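PDB 3TEB: Endonuclease/exonuclease/phosphatase, which probably hydrolyses phosphodiester bonds of nucleic acids, as a metal-dependent member of the endonuclease/exonuclease/phosphatase family. Local coordinates for residues E21-L26 against K251-S255; Q34-M40 against V95-H101; A105-C111 against R123-T129; G175-A181 against K226-F232. All blocks are in the same frame, centred on the assembly; numbering follows the deposited sequence.

Interaction 1 (E21-L26 against K251-S255); sequences EKIDIL and KEIVS
With chi1 at -57°, V254 holds its CG1 methyl anti to its own carbonyl carbon, which sets V254 CG1 3.7 Å from I25 CB, while I25 keeps its own CG1 beside its backbone N (chi1 -49°), which carries CD1 toward E252. The contact joins helix 19-33 to the loop that leads into strand 259-264 of a DNase I-like fold. The same valine methyl sits against the helix backbone, V254 CG1 being 3.4 Å from K22 O, an oxygen already engaged in the helical bond from L26 N. Next to it, the extended chain of K22 lies along the loop with its methylenes: CG is 3.6 Å from I253 O, and CE also comes near that oxygen. The charged end of K22 passes on to E17 O and to a salt bridge with E16. On the exposed side, I25 and E252 cross at about a right angle, I25 CD1 meeting the carboxylate at OE1, and E21 OE2 stands 4.3 Å from E252 OE2. Further along the loop, S255 OG bonds to N10 O, and D256, a magnesium-binding residue, follows directly. No hydrogen bond joins 21-26 to 251-255, so the fit depends on methyl and methylene shape; the neighbouring carboxylates of E21 and E252 are likely to repel each other mildly, an effect that solvent would weaken.

Interaction 2 (Q34-M40 against V95-H101); sequences QYDVIAM and VAVITRH
Antiparallel strand pairing inside one sheet of the DNase I-like sandwich aligns V37 with T99, I38 with I98, A39 with V97 and M40 with A96, and the ladder ends in a group of polar contacts around D36. I38 and I98 exchange two backbone bonds, as do M40 and A96; selenomethionine M40 bends back so that its CE rests on I98 CG1. There, D36 O accepts from both T99 OG1 (3.0 Å) and R100 N (3.2 Å), while T99 OG1 in turn receives H101 N in an ST turn. The carboxylate lies nearly coplanar with the H101 ring and takes NE2 on the anti lone pair of D36 OD1 at 2.7 Å. R100 NH1 reaches Q34 O at 2.8 Å, close to the guanidinium plane, whereas D36 OD1 stands over a face of that group, 3.4 Å from NH1, in a purely charge-based salt bridge. A leucine in place of R100 would probably leave Q34 O without this donor and D36 without the guanidinium charge over its OD1. Since K5 N also binds D36 OD2, the buried carboxylate is gripped at both oxygens, which would fix its rotation and is likely to stabilise its ionised form.

Interaction 3 (A105-C111 against R123-T129); sequences AEDEFYC and RRIVSIT
The strands 105-110 and 124-129 run antiparallel, their axes 4.3 Å apart at closest and 162° between directions, as the two arms of a long-looped beta hairpin in the second sheet of the DNase I-like sandwich. D107 with S127 and F109 with I125 are hydrogen-bonded pairs, and C111 N adds a bond to R123 O beyond the last of them. Y110 and R124, a non-hydrogen-bonded pair, lay their side chains together: R124 bends at chi2 and chi3 so that CD sits over the Y110 ring, 4.0 Å from its centroid, and the guanidinium follows with its plane only 21° from the ring. Y110 OH bonds to S84 O and R124 NE to N83 O, so both ends are tied to the neighbouring sheet. An alanine here instead of Y110 would probably leave S84 O without this donor and the R124 chain without a flat surface to lie on. Across the strand, on the side facing helix 154-162, F109 takes chi1 62°, which lays its ring flat over I125, with I125 CB standing 4.2 Å from the centroid of the F109 ring. Beside that ring the I125 side chain turns toward C111, its CG1 3.5 Å from C111 CB.

Interaction 4 (G175-A181 against K226-F232); sequences GDFNTDA and KRLDYIF
D180 OD1 receives the backbone N of R227 at 2.9 Å, a nearly straight bond (170°) that arrives from above the carboxylate plane, and I182 N adds a weak second bond to the same oxygen. With CG anti to the backbone N of D180 (chi1 -161°), the carboxylate swings across to strand 225-233, where OD2 also packs on K226 CG. The loop concerned opens with G175-N178, the GDFN sequence found in the active sites of many DNase I-like enzymes. Here the side chain of D176 lies about 6 Å from the bound magnesium ion and close to those of E42 and D256, which are known to bind the metal; a role for D176 in that site is probable by analogy. Two backbone bonds pair G175 with Y230, and F177 N reaches L228 O at 3.0 Å, where the strand-like pairing ends. At the backbone angles of G175 a CB would jam against the preceding carbonyl oxygen. T179 to A181 then continue along the strand, and Y230 OH donates to T179 O, which lies near the plane of the tyrosine ring, in a bond modelled too short for its length to be trusted. D229, facing D176 across the pair, bonds through OD1 to H257 ND1 and T211 OG1. Beneath the loop, F177, Y230 and F232 gather in an aromatic cluster backed by I191 of helix 185-192. F177 and F232 form a T-shaped pair with centroids 4.9 Å apart, and the edge atom F232 CE2 stands over the middle of the F177 ring.

In the fold
Interactions 2 and 4 are buried, whereas interactions 1 and 3 are partly buried. Interaction 2 belongs to one sheet of the sandwich and interactions 3 and 4 to the other; V95 and V97 pack on V126, so interactions 2 and 3 meet across the interface between sheets, though their centres are 14 Å apart. Helix 19-33 of interaction 1 is followed, after a short loop, by strand 37-46 of interaction 2, and the chain loop closed by interaction 1 encloses the other three. The chemistry changes with place: apolar packing without hydrogen bonds in 1, strand ladders in 2 and 3 with charged or aromatic additions, and in 4 a loop bonded to its strand beside the metal site.

Interaction 1 (E21-L26 against K251-S255)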
# COMPACT_ATOMS: atom_id res chain seq x y z
N GLU A 21 17.25 -1.30 -11.51
CA GLU A 21 16.60 -2.33 -12.29
C GLU A 21 15.25 -2.69 -11.67
O GLU A 21 14.28 -2.88 -12.37
CB GLU A 21 17.47 -3.57 -12.41
CG GLU A 21 17.17 -4.33 -13.69
CD GLU A 21 17.61 -5.82 -13.68
OE1 GLU A 21 18.74 -6.13 -13.19
OE2 GLU A 21 16.81 -6.66 -14.19
N LYS A 22 15.21 -2.76 -10.35
CA LYS A 22 13.98 -3.10 -9.64
C LYS A 22 12.89 -2.06 -9.85
O LYS A 22 11.73 -2.41 -10.13
CB LYS A 22 14.28 -3.34 -8.16
CG LYS A 22 14.87 -4.70 -7.89
CD LYS A 22 15.43 -4.81 -6.50
CE LYS A 22 15.86 -6.24 -6.21
NZ LYS A 22 16.71 -6.39 -4.99
N ILE A 23 13.25 -0.77 -9.72
CA ILE A 23 12.35 0.32 -10.13
C ILE A 23 11.88 0.08 -11.57
O ILE A 23 10.69 0.11 -11.84
CB ILE A 23 13.02 1.70 -10.03
CG1 ILE A 23 13.14 2.12 -8.57
CG2 ILE A 23 12.22 2.75 -10.78
CD1 ILE A 23 14.10 3.27 -8.35
N ASP A 24 12.81 -0.20 -12.47
CA ASP A 24 12.45 -0.39 -13.86
C ASP A 24 11.44 -1.53 -14.06
O ASP A 24 10.48 -1.37 -14.81
CB ASP A 24 13.68 -0.61 -14.71
CG ASP A 24 13.46 -0.21 -16.15
OD1 ASP A 24 13.24 1.01 -16.38
OD2 ASP A 24 13.53 -1.11 -17.03
N ILE A 25 11.67 -2.67 -13.40
CA ILE A 25 10.72 -3.79 -13.40
C ILE A 25 9.34 -3.32 -12.96
O ILE A 25 8.33 -3.59 -13.61
CB ILE A 25 11.11 -4.89 -12.38
CG1 ILE A 25 12.58 -5.32 -12.46
CG2 ILE A 25 10.11 -6.05 -12.45
CD1 ILE A 25 12.88 -6.43 -13.39
N LEU A 26 9.29 -2.61 -11.84
CA LEU A 26 8.03 -2.14 -11.30
C LEU A 26 7.33 -1.24 -12.29
O LEU A 26 6.17 -1.47 -12.61
CB LEU A 26 8.27 -1.39 -9.99
CG LEU A 26 7.13 -0.81 -9.17
CD1 LEU A 26 5.98 -1.80 -8.95
CD2 LEU A 26 7.75 -0.38 -7.84
N LYS A 251 6.34 -12.38 -12.37
CA LYS A 251 7.23 -11.19 -12.42
C LYS A 251 8.40 -11.20 -11.41
O LYS A 251 8.27 -11.75 -10.31
CB LYS A 251 6.43 -9.90 -12.27
CG LYS A 251 6.29 -9.09 -13.54
CD LYS A 251 5.22 -9.62 -14.46
CE LYS A 251 5.27 -8.88 -15.77
NZ LYS A 251 4.57 -9.64 -16.83
N GLU A 252 9.51 -10.57 -11.80
CA GLU A 252 10.73 -10.50 -10.96
C GLU A 252 10.60 -9.74 -9.62
O GLU A 252 9.77 -8.86 -9.50
CB GLU A 252 11.87 -9.91 -11.78
CG GLU A 252 12.33 -10.80 -12.92
CD GLU A 252 13.09 -10.04 -14.00
OE1 GLU A 252 12.45 -9.34 -14.82
OE2 GLU A 252 14.34 -10.16 -14.03
N ILE A 253 11.44 -10.09 -8.64
CA ILE A 253 11.41 -9.49 -7.30
C ILE A 253 11.85 -8.00 -7.30
O ILE A 253 12.86 -7.67 -7.90
CB ILE A 253 12.26 -10.33 -6.29
CG1 ILE A 253 11.45 -11.53 -5.79
CG2 ILE A 253 12.72 -9.52 -5.10
CD1 ILE A 253 12.22 -12.46 -4.82
N VAL A 254 11.09 -7.12 -6.65
CA VAL A 254 11.45 -5.68 -6.61
C VAL A 254 11.61 -5.11 -5.20
O VAL A 254 11.97 -3.95 -5.03
CB VAL A 254 10.46 -4.79 -7.38
CG1 VAL A 254 10.34 -5.24 -8.82
CG2 VAL A 254 9.10 -4.76 -6.70
N SER A 255 11.33 -5.94 -4.20
CA SER A 255 11.41 -5.51 -2.82
C SER A 255 11.75 -6.68 -1.90
O SER A 255 12.12 -7.76 -2.36
CB SER A 255 10.09 -4.89 -2.43
OG SER A 255 10.13 -4.42 -1.10

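Interaction 2 (Q34-M40 against V95-H101)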
# COMPACT_ATOMS: atom_id res chain seq x y z
N GLN A 34 -1.65 -1.40 -16.51
CA GLN A 34 -2.49 -0.21 -16.50
C GLN A 34 -3.33 -0.11 -15.23
O GLN A 34 -4.47 0.28 -15.29
CB GLN A 34 -3.39 -0.15 -17.74
CG GLN A 34 -2.65 0.19 -19.02
CD GLN A 34 -2.09 1.60 -18.99
OE1 GLN A 34 -2.81 2.56 -18.72
NE2 GLN A 34 -0.79 1.73 -19.25
N TYR A 35 -2.75 -0.47 -14.09
CA TYR A 35 -3.49 -0.45 -12.83
C TYR A 35 -4.23 0.87 -12.60
O TYR A 35 -3.73 1.94 -12.95
CB TYR A 35 -2.55 -0.72 -11.66
CG TYR A 35 -1.91 -2.09 -11.66
CD1 TYR A 35 -2.67 -3.23 -11.41
CD2 TYR A 35 -0.54 -2.24 -11.88
CE1 TYR A 35 -2.09 -4.50 -11.41
CE2 TYR A 35 0.05 -3.49 -11.87
CZ TYR A 35 -0.73 -4.62 -11.63
OH TYR A 35 -0.15 -5.87 -11.62
N ASP A 36 -5.41 0.78 -12.02
CA ASP A 36 -6.18 1.96 -11.69
C ASP A 36 -5.59 2.65 -10.48
O ASP A 36 -5.53 3.88 -10.42
CB ASP A 36 -7.63 1.62 -11.41
CG ASP A 36 -8.35 1.08 -12.63
OD1 ASP A 36 -9.11 1.85 -13.26
OD2 ASP A 36 -8.14 -0.11 -12.98
N VAL A 37 -5.17 1.86 -9.50
CA VAL A 37 -4.65 2.41 -8.25
C VAL A 37 -3.46 1.59 -7.74
O VAL A 37 -3.56 0.38 -7.60
CB VAL A 37 -5.75 2.45 -7.16
CG1 VAL A 37 -5.17 2.83 -5.80
CG2 VAL A 37 -6.87 3.41 -7.56
N ILE A 38 -2.34 2.26 -7.47
CA ILE A 38 -1.19 1.60 -6.85
C ILE A 38 -0.99 2.13 -5.44
O ILE A 38 -0.86 3.35 -5.24
CB ILE A 38 0.09 1.81 -7.65
CG1 ILE A 38 -0.02 1.17 -9.04
CG2 ILE A 38 1.27 1.20 -6.91
CD1 ILE A 38 -0.36 2.14 -10.14
N ALA A 39 -0.98 1.24 -4.46
CA ALA A 39 -0.72 1.64 -3.08
C ALA A 39 0.69 1.19 -2.69
O ALA A 39 1.06 0.05 -2.92
CB ALA A 39 -1.77 1.05 -2.14
N MSE A 40 1.48 2.10 -2.13
CA MSE A 40 2.87 1.81 -1.81
C MSE A 40 3.22 2.19 -0.38
O MSE A 40 2.78 3.25 0.12
CB MSE A 40 3.79 2.55 -2.76
CG MSE A 40 3.82 1.94 -4.13
SE MSE A 40 4.97 2.98 -5.29
CE MSE A 40 3.88 4.60 -5.36
N VAL A 95 4.12 6.77 2.85
CA VAL A 95 3.33 5.89 2.01
C VAL A 95 2.89 6.71 0.83
O VAL A 95 2.93 7.94 0.89
CB VAL A 95 2.09 5.33 2.74
CG1 VAL A 95 2.50 4.28 3.76
CG2 VAL A 95 1.31 6.43 3.41
N ALA A 96 2.49 6.05 -0.24
CA ALA A 96 2.00 6.78 -1.40
C ALA A 96 0.88 6.05 -2.10
O ALA A 96 0.61 4.88 -1.82
CB ALA A 96 3.12 7.09 -2.35
N VAL A 97 0.20 6.76 -2.99
CA VAL A 97 -0.78 6.17 -3.88
C VAL A 97 -0.53 6.76 -5.25
O VAL A 97 -0.36 7.97 -5.38
CB VAL A 97 -2.23 6.54 -3.47
CG1 VAL A 97 -3.21 5.97 -4.47
CG2 VAL A 97 -2.56 6.05 -2.07
N ILE A 98 -0.47 5.92 -6.27
CA ILE A 98 -0.44 6.41 -7.65
C ILE A 98 -1.79 6.09 -8.28
O ILE A 98 -2.40 5.06 -7.97
CB ILE A 98 0.64 5.72 -8.49
CG1 ILE A 98 2.03 5.83 -7.84
CG2 ILE A 98 0.64 6.28 -9.91
CD1 ILE A 98 2.66 7.21 -7.87
N THR A 99 -2.27 6.95 -9.17
CA THR A 99 -3.54 6.66 -9.82
C THR A 99 -3.66 7.16 -11.24
O THR A 99 -3.12 8.21 -11.58
CB THR A 99 -4.78 7.06 -8.94
OG1 THR A 99 -5.99 6.69 -9.63
CG2 THR A 99 -4.81 8.54 -8.58
N ARG A 100 -4.38 6.38 -12.04
CA ARG A 100 -4.78 6.69 -13.41
C ARG A 100 -5.91 7.71 -13.45
O ARG A 100 -6.11 8.38 -14.47
CB ARG A 100 -5.31 5.43 -14.05
CG ARG A 100 -4.50 4.85 -15.15
CD ARG A 100 -5.06 3.49 -15.53
NE ARG A 100 -6.40 3.59 -16.10
CZ ARG A 100 -7.27 2.58 -16.21
NH1 ARG A 100 -6.95 1.36 -15.79
NH2 ARG A 100 -8.47 2.79 -16.73
N HIS A 101 -6.67 7.77 -12.36
CA HIS A 101 -7.88 8.58 -12.26
C HIS A 101 -7.66 9.89 -11.54
O HIS A 101 -6.85 9.97 -10.63
CB HIS A 101 -8.94 7.83 -11.48
CG HIS A 101 -9.30 6.51 -12.09
ND1 HIS A 101 -10.04 6.41 -13.25
CD2 HIS A 101 -9.02 5.25 -11.70
CE1 HIS A 101 -10.20 5.13 -13.55
NE2 HIS A 101 -9.59 4.40 -12.63
O HOH W 1 -8.12 -1.59 -14.87

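Interaction 3 (A105-C111 against R123-T129)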
# COMPACT_ATOMS: atom_id res chain seq x y z
N ALA A 105 -11.05 13.95 -3.49
CA ALA A 105 -10.52 14.26 -2.16
C ALA A 105 -9.19 13.55 -1.92
O ALA A 105 -8.87 12.57 -2.59
CB ALA A 105 -11.54 13.88 -1.08
N GLU A 106 -8.42 14.05 -0.97
CA GLU A 106 -7.13 13.49 -0.60
C GLU A 106 -6.93 13.79 0.86
O GLU A 106 -7.17 14.90 1.31
CB GLU A 106 -6.01 14.16 -1.39
CG GLU A 106 -4.66 13.41 -1.36
CD GLU A 106 -3.67 13.87 -0.26
OE1 GLU A 106 -4.06 14.62 0.67
OE2 GLU A 106 -2.47 13.47 -0.32
N ASP A 107 -6.48 12.81 1.63
CA ASP A 107 -6.15 13.10 3.01
C ASP A 107 -4.86 12.41 3.40
O ASP A 107 -4.50 11.37 2.85
CB ASP A 107 -7.29 12.68 3.94
CG ASP A 107 -7.37 13.53 5.21
OD1 ASP A 107 -6.36 14.22 5.54
OD2 ASP A 107 -8.43 13.50 5.90
N GLU A 108 -4.16 13.05 4.33
CA GLU A 108 -2.93 12.55 4.93
C GLU A 108 -3.12 12.75 6.41
O GLU A 108 -3.36 13.88 6.85
CB GLU A 108 -1.76 13.39 4.45
CG GLU A 108 -1.60 13.40 2.94
CD GLU A 108 -0.76 14.56 2.43
OE1 GLU A 108 0.07 15.11 3.20
OE2 GLU A 108 -0.93 14.91 1.23
N PHE A 109 -3.04 11.68 7.19
CA PHE A 109 -3.27 11.78 8.63
C PHE A 109 -2.65 10.61 9.38
O PHE A 109 -2.37 9.57 8.78
CB PHE A 109 -4.77 11.83 8.93
CG PHE A 109 -5.51 10.60 8.51
CD1 PHE A 109 -5.84 10.40 7.17
CD2 PHE A 109 -5.84 9.62 9.43
CE1 PHE A 109 -6.50 9.25 6.77
CE2 PHE A 109 -6.49 8.48 9.03
CZ PHE A 109 -6.82 8.29 7.70
N TYR A 110 -2.46 10.78 10.68
CA TYR A 110 -1.94 9.72 11.53
C TYR A 110 -3.04 8.81 11.98
O TYR A 110 -4.05 9.26 12.52
CB TYR A 110 -1.22 10.29 12.76
CG TYR A 110 0.17 10.81 12.44
CD1 TYR A 110 1.21 9.93 12.21
CD2 TYR A 110 0.42 12.18 12.34
CE1 TYR A 110 2.47 10.41 11.90
CE2 TYR A 110 1.67 12.66 12.03
CZ TYR A 110 2.70 11.77 11.81
OH TYR A 110 3.97 12.23 11.50
N CYS A 111 -2.86 7.52 11.74
CA CYS A 111 -3.78 6.53 12.28
C CYS A 111 -3.30 6.01 13.65
O CYS A 111 -3.95 5.18 14.27
CB CYS A 111 -3.94 5.39 11.29
SG CYS A 111 -2.53 4.28 11.28
N ARG A 123 2.58 6.49 12.32
CA ARG A 123 2.27 6.10 10.94
C ARG A 123 1.19 6.97 10.34
O ARG A 123 0.08 7.02 10.84
CB ARG A 123 1.83 4.64 10.88
CG ARG A 123 2.80 3.67 11.50
CD ARG A 123 4.05 3.59 10.67
NE ARG A 123 5.10 2.87 11.38
CZ ARG A 123 5.43 1.60 11.15
NH1 ARG A 123 4.80 0.91 10.22
NH2 ARG A 123 6.40 1.04 11.85
N ARG A 124 1.52 7.64 9.25
CA ARG A 124 0.57 8.48 8.53
C ARG A 124 -0.06 7.64 7.40
O ARG A 124 0.61 6.79 6.80
CB ARG A 124 1.32 9.70 8.00
CG ARG A 124 0.49 10.85 7.48
CD ARG A 124 0.59 12.12 8.32
NE ARG A 124 1.89 12.75 8.24
CZ ARG A 124 2.17 14.00 8.62
NH1 ARG A 124 1.22 14.77 9.11
NH2 ARG A 124 3.41 14.47 8.53
N ILE A 125 -1.34 7.86 7.12
CA ILE A 125 -2.06 7.16 6.06
C ILE A 125 -2.34 8.12 4.90
O ILE A 125 -2.52 9.32 5.11
CB ILE A 125 -3.39 6.62 6.60
CG1 ILE A 125 -3.16 5.75 7.85
CG2 ILE A 125 -4.14 5.87 5.54
CD1 ILE A 125 -2.51 4.36 7.59
N VAL A 126 -2.38 7.60 3.69
CA VAL A 126 -2.79 8.43 2.56
C VAL A 126 -4.09 7.89 2.01
O VAL A 126 -4.19 6.70 1.68
CB VAL A 126 -1.73 8.47 1.46
CG1 VAL A 126 -2.25 9.22 0.25
CG2 VAL A 126 -0.53 9.16 1.96
N SER A 127 -5.10 8.75 1.93
CA SER A 127 -6.36 8.37 1.30
C SER A 127 -6.64 9.19 0.06
O SER A 127 -6.19 10.33 -0.08
CB SER A 127 -7.52 8.46 2.27
OG SER A 127 -7.94 9.79 2.45
N ILE A 128 -7.41 8.58 -0.83
CA ILE A 128 -7.76 9.13 -2.11
C ILE A 128 -9.26 8.86 -2.35
O ILE A 128 -9.77 7.79 -2.01
CB ILE A 128 -6.78 8.54 -3.19
CG1 ILE A 128 -6.20 9.64 -4.03
CG2 ILE A 128 -7.35 7.41 -4.05
CD1 ILE A 128 -5.38 10.57 -3.20
N THR A 129 -9.99 9.84 -2.88
CA THR A 129 -11.38 9.59 -3.27
C THR A 129 -11.56 9.69 -4.80
O THR A 129 -11.33 10.74 -5.39
CB THR A 129 -12.38 10.49 -2.51
OG1 THR A 129 -12.11 10.40 -1.11
CG2 THR A 129 -13.81 10.05 -2.73

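Interaction 4 (G175-A181 against K226-F232)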
# COMPACT_ATOMS: atom_id res chain seq x y z
N GLY A 175 -2.44 -2.44 2.11
CA GLY A 175 -1.05 -2.37 2.53
C GLY A 175 -0.50 -3.40 3.50
O GLY A 175 -1.05 -4.49 3.68
N ASP A 176 0.61 -3.02 4.12
CA ASP A 176 1.38 -3.90 4.96
C ASP A 176 0.86 -3.82 6.38
O ASP A 176 0.96 -2.77 7.01
CB ASP A 176 2.85 -3.50 4.90
CG ASP A 176 3.75 -4.45 5.67
OD1 ASP A 176 3.31 -5.58 6.02
OD2 ASP A 176 4.92 -4.06 5.91
N PHE A 177 0.32 -4.92 6.88
CA PHE A 177 -0.30 -4.93 8.20
C PHE A 177 0.56 -5.60 9.27
O PHE A 177 0.16 -5.63 10.45
CB PHE A 177 -1.69 -5.55 8.14
CG PHE A 177 -2.73 -4.62 7.60
CD1 PHE A 177 -2.79 -4.35 6.23
CD2 PHE A 177 -3.62 -3.97 8.46
CE1 PHE A 177 -3.74 -3.45 5.71
CE2 PHE A 177 -4.58 -3.07 7.97
CZ PHE A 177 -4.64 -2.81 6.59
N ASN A 178 1.72 -6.12 8.86
CA ASN A 178 2.64 -6.83 9.75
C ASN A 178 1.97 -7.93 10.56
O ASN A 178 2.28 -8.11 11.73
CB ASN A 178 3.31 -5.86 10.72
CG ASN A 178 4.48 -5.14 10.11
OD1 ASN A 178 5.35 -5.75 9.47
ND2 ASN A 178 4.54 -3.83 10.32
N THR A 179 1.05 -8.66 9.92
CA THR A 179 0.26 -9.68 10.61
C THR A 179 0.08 -10.92 9.75
O THR A 179 -0.49 -10.85 8.67
CB THR A 179 -1.12 -9.13 10.99
OG1 THR A 179 -0.96 -8.00 11.84
CG2 THR A 179 -1.92 -10.17 11.72
N ASP A 180 0.57 -12.05 10.24
CA ASP A 180 0.48 -13.28 9.48
C ASP A 180 -0.89 -13.94 9.64
O ASP A 180 -1.27 -14.36 10.74
CB ASP A 180 1.59 -14.25 9.91
CG ASP A 180 1.86 -15.34 8.87
OD1 ASP A 180 1.33 -15.25 7.73
OD2 ASP A 180 2.62 -16.29 9.19
N ALA A 181 -1.62 -14.03 8.53
CA ALA A 181 -2.92 -14.68 8.47
C ALA A 181 -2.85 -16.17 8.81
O ALA A 181 -3.85 -16.80 9.17
CB ALA A 181 -3.52 -14.50 7.11
N LYS A 226 4.90 -16.28 4.79
CA LYS A 226 3.90 -15.48 5.47
C LYS A 226 2.99 -14.69 4.53
O LYS A 226 3.33 -14.44 3.37
CB LYS A 226 4.57 -14.52 6.47
CG LYS A 226 5.32 -15.17 7.63
CD LYS A 226 5.84 -14.08 8.56
CE LYS A 226 6.31 -14.60 9.91
NZ LYS A 226 7.78 -14.78 9.93
N ARG A 227 1.83 -14.31 5.04
CA ARG A 227 0.95 -13.39 4.34
C ARG A 227 0.74 -12.19 5.26
O ARG A 227 -0.05 -12.24 6.21
CB ARG A 227 -0.37 -14.09 3.99
CG ARG A 227 -1.25 -13.31 3.05
CD ARG A 227 -2.42 -14.14 2.56
NE ARG A 227 -3.67 -13.42 2.79
CZ ARG A 227 -4.68 -13.89 3.51
NH1 ARG A 227 -4.63 -15.10 4.05
NH2 ARG A 227 -5.76 -13.16 3.67
N LEU A 228 1.49 -11.12 4.98
CA LEU A 228 1.56 -9.95 5.84
C LEU A 228 0.89 -8.73 5.22
O LEU A 228 0.54 -7.77 5.93
CB LEU A 228 3.02 -9.61 6.10
CG LEU A 228 3.88 -10.52 6.97
CD1 LEU A 228 5.16 -9.76 7.30
CD2 LEU A 228 3.17 -10.93 8.24
N ASP A 229 0.77 -8.75 3.90
CA ASP A 229 0.18 -7.65 3.13
C ASP A 229 -1.26 -8.01 2.76
O ASP A 229 -1.58 -9.19 2.55
CB ASP A 229 1.00 -7.42 1.85
CG ASP A 229 2.45 -7.02 2.14
OD1 ASP A 229 3.28 -7.91 2.46
OD2 ASP A 229 2.77 -5.81 2.01
N TYR A 230 -2.13 -7.01 2.68
CA TYR A 230 -3.54 -7.26 2.39
C TYR A 230 -4.21 -6.20 1.55
O TYR A 230 -3.69 -5.10 1.38
CB TYR A 230 -4.34 -7.38 3.68
CG TYR A 230 -3.86 -8.41 4.66
CD1 TYR A 230 -4.36 -9.71 4.64
CD2 TYR A 230 -2.92 -8.08 5.63
CE1 TYR A 230 -3.94 -10.66 5.56
CE2 TYR A 230 -2.48 -9.02 6.55
CZ TYR A 230 -3.00 -10.30 6.51
OH TYR A 230 -2.57 -11.23 7.43
N ILE A 231 -5.39 -6.54 1.06
CA ILE A 231 -6.33 -5.57 0.55
C ILE A 231 -7.70 -5.85 1.20
O ILE A 231 -8.36 -6.84 0.86
CB ILE A 231 -6.36 -5.55 -0.99
CG1 ILE A 231 -5.08 -4.89 -1.50
CG2 ILE A 231 -7.55 -4.76 -1.52
CD1 ILE A 231 -4.71 -5.26 -2.89
N PHE A 232 -8.08 -5.01 2.15
CA PHE A 232 -9.34 -5.13 2.87
C PHE A 232 -10.39 -4.21 2.28
O PHE A 232 -10.07 -3.26 1.55
CB PHE A 232 -9.16 -4.77 4.35
CG PHE A 232 -8.26 -5.70 5.10
CD1 PHE A 232 -8.60 -7.03 5.30
CD2 PHE A 232 -7.07 -5.23 5.64
CE1 PHE A 232 -7.75 -7.89 5.99
CE2 PHE A 232 -6.22 -6.08 6.34
CZ PHE A 232 -6.56 -7.42 6.52